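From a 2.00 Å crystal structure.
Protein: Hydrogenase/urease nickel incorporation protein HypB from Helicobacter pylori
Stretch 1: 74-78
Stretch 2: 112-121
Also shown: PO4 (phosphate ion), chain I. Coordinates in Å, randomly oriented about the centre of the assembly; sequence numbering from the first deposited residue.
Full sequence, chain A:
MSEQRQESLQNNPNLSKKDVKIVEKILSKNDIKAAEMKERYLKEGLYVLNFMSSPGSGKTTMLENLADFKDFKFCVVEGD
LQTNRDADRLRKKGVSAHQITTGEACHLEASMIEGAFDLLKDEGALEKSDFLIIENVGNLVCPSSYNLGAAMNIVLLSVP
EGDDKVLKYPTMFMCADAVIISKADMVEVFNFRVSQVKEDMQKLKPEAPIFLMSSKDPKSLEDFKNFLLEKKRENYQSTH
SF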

# COMPACT_ATOMS: atom_id res chain seq x y z
N PHE A 74 0.15 5.93 12.16
CA PHE A 74 0.33 4.61 11.58
C PHE A 74 1.67 3.97 11.94
O PHE A 74 2.62 4.65 12.33
CB PHE A 74 0.20 4.69 10.05
CG PHE A 74 1.33 5.41 9.38
CD1 PHE A 74 1.37 6.79 9.36
CD2 PHE A 74 2.36 4.71 8.77
CE1 PHE A 74 2.40 7.47 8.74
CE2 PHE A 74 3.40 5.37 8.15
CZ PHE A 74 3.43 6.75 8.13
N CYS A 75 1.72 2.64 11.82
CA CYS A 75 2.96 1.89 11.90
C CYS A 75 3.07 1.05 10.63
O CYS A 75 2.09 0.88 9.91
CB CYS A 75 3.02 1.04 13.17
SG CYS A 75 1.67 -0.12 13.37
N VAL A 76 4.26 0.52 10.35
CA VAL A 76 4.50 -0.09 9.05
C VAL A 76 5.06 -1.51 9.15
O VAL A 76 5.91 -1.80 9.99
CB VAL A 76 5.46 0.78 8.21
CG1 VAL A 76 5.73 0.14 6.85
CG2 VAL A 76 4.89 2.18 8.01
N VAL A 77 4.55 -2.38 8.29
CA VAL A 77 5.17 -3.67 8.04
C VAL A 77 5.80 -3.64 6.64
O VAL A 77 5.10 -3.43 5.65
CB VAL A 77 4.15 -4.82 8.14
CG1 VAL A 77 4.71 -6.08 7.52
CG2 VAL A 77 3.77 -5.07 9.59
N GLU A 78 7.11 -3.83 6.58
CA GLU A 78 7.85 -3.71 5.32
C GLU A 78 8.19 -5.07 4.74
O GLU A 78 8.73 -5.93 5.43
CB GLU A 78 9.15 -2.92 5.53
CG GLU A 78 8.99 -1.42 5.50
CD GLU A 78 8.74 -0.88 4.11
OE1 GLU A 78 8.41 0.31 4.00
OE2 GLU A 78 8.89 -1.65 3.13
N MET A 112 3.15 -14.32 7.11
CA MET A 112 4.33 -13.48 7.31
C MET A 112 4.01 -12.25 8.14
O MET A 112 4.87 -11.75 8.88
CB MET A 112 4.92 -13.04 5.97
CG MET A 112 5.43 -14.16 5.07
SD MET A 112 6.00 -13.49 3.49
CE MET A 112 6.04 -14.97 2.46
N ILE A 113 2.78 -11.75 8.03
CA ILE A 113 2.36 -10.56 8.75
C ILE A 113 2.31 -10.80 10.26
O ILE A 113 2.57 -9.89 11.05
CB ILE A 113 0.98 -10.06 8.26
CG1 ILE A 113 0.93 -10.02 6.73
CG2 ILE A 113 0.67 -8.68 8.84
CD1 ILE A 113 1.92 -9.03 6.11
N GLU A 114 1.98 -12.04 10.64
CA GLU A 114 1.71 -12.37 12.04
C GLU A 114 2.89 -12.03 12.95
O GLU A 114 2.71 -11.43 14.01
CB GLU A 114 1.37 -13.85 12.18
CG GLU A 114 1.12 -14.28 13.62
CD GLU A 114 0.76 -15.75 13.75
OE1 GLU A 114 0.69 -16.25 14.89
OE2 GLU A 114 0.54 -16.40 12.70
N GLY A 115 4.08 -12.43 12.52
CA GLY A 115 5.30 -12.18 13.28
C GLY A 115 5.55 -10.71 13.49
O GLY A 115 5.83 -10.27 14.61
N ALA A 116 5.46 -9.94 12.41
CA ALA A 116 5.66 -8.49 12.48
C ALA A 116 4.58 -7.83 13.33
O ALA A 116 4.86 -6.91 14.09
CB ALA A 116 5.67 -7.90 11.07
N PHE A 117 3.35 -8.32 13.18
CA PHE A 117 2.21 -7.84 13.96
C PHE A 117 2.44 -8.01 15.46
O PHE A 117 2.20 -7.10 16.24
CB PHE A 117 0.94 -8.58 13.52
CG PHE A 117 -0.33 -8.02 14.09
CD1 PHE A 117 -0.88 -8.53 15.26
CD2 PHE A 117 -1.02 -7.01 13.43
CE1 PHE A 117 -2.06 -8.03 15.77
CE2 PHE A 117 -2.20 -6.50 13.94
CZ PHE A 117 -2.72 -7.01 15.11
N ASP A 118 2.89 -9.20 15.85
CA ASP A 118 3.15 -9.50 17.25
C ASP A 118 4.22 -8.59 17.85
O ASP A 118 4.08 -8.11 18.98
CB ASP A 118 3.56 -10.96 17.41
CG ASP A 118 2.41 -11.92 17.20
OD1 ASP A 118 1.25 -11.45 17.14
OD2 ASP A 118 2.65 -13.14 17.08
N LEU A 119 5.30 -8.36 17.11
CA LEU A 119 6.36 -7.45 17.55
C LEU A 119 5.84 -6.03 17.74
O LEU A 119 6.08 -5.41 18.77
CB LEU A 119 7.52 -7.44 16.55
CG LEU A 119 8.36 -8.70 16.37
CD1 LEU A 119 9.34 -8.51 15.23
CD2 LEU A 119 9.11 -9.04 17.65
N LEU A 120 5.13 -5.53 16.73
CA LEU A 120 4.56 -4.19 16.78
C LEU A 120 3.57 -4.05 17.93
O LEU A 120 3.47 -2.99 18.55
CB LEU A 120 3.88 -3.85 15.45
CG LEU A 120 4.83 -3.56 14.29
CD1 LEU A 120 4.06 -3.44 12.99
CD2 LEU A 120 5.62 -2.29 14.56
N LYS A 121 2.84 -5.12 18.21
CA LYS A 121 1.93 -5.14 19.35
C LYS A 121 2.69 -5.02 20.66
O LYS A 121 2.38 -4.18 21.50
CB LYS A 121 1.08 -6.41 19.35
CG LYS A 121 0.03 -6.43 20.45
CD LYS A 121 -0.52 -7.83 20.68
CE LYS A 121 -1.61 -7.80 21.74
NZ LYS A 121 -2.00 -9.17 22.17
P PO4 I . -4.81 -9.45 19.40
O1 PO4 I . -5.73 -8.28 19.63
O2 PO4 I . -3.43 -8.93 19.08
O3 PO4 I . -4.73 -10.32 20.63
O4 PO4 I . -5.33 -10.28 18.25

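This is a small, mainly apolar packing of a helix across a β-strand, in which alternate strand residues meet one stripe of the helix and no hydrogen bond crosses between them. The two axes come within 9.3 Å of each other and run at 145° between their N-to-C directions, so the helix runs roughly, though not exactly, antiparallel to the strand. About 237 Å² is buried in total, counting both sides, a modest area to which a handful of residues contribute.

The strand sets the first rule. Its residues alternate, so C75 and V77 direct their CA-to-CB bonds toward the helix while V76 and E78 direct theirs away. V77 is the centre of the contact, with the largest covered area of any residue here. Its CG2 lies 3.7 Å from CB of A116 and 3.8 Å from CD1 of L120, and its CG1 lies 4.3 Å from CD1 of I113. With chi1 in the t well, both methyls of V77 lie near CB of A116; CG2 also reaches CD1 of L120, and CG1 is the methyl nearer CD1 of I113.

The helix sets the second rule, a spacing of three and four. I113, A116 and L120 fall on one side of it, while E114, D118 and K121 are out of reach of the strand. A116 occupies the place of closest backbone approach, where its CA is 6.6 Å from CA of V77; a lone methyl is enough to make the contact at that distance. Toward C75 the gap widens, to 8.0 Å between CA of C75 and CA of L120, and there the longer leucine spans it. L120, in the m,t rotamer, places CD1 4.1 Å from SG of C75 and 3.9 Å from the carbonyl O of V76, so the same methyl that packs on V77 also rests against the strand backbone. I113 begins sideways, yet its m,m rotamer brings CD1 in to meet V77.

No hydrogen bond crosses to the strand; within the helix, N of L120 donates to O of A116 at 3.0 Å, and N of F117 to O of I113 at 2.8 Å. The extended K121 makes weak hydrogen bonds from NZ to O3 and O2 of the phosphate, at 3.3 and 3.4 Å, and O2 also sits at the edge of the F117 ring, 3.7 Å from CE1. The ion probably came from the crystallisation liquor.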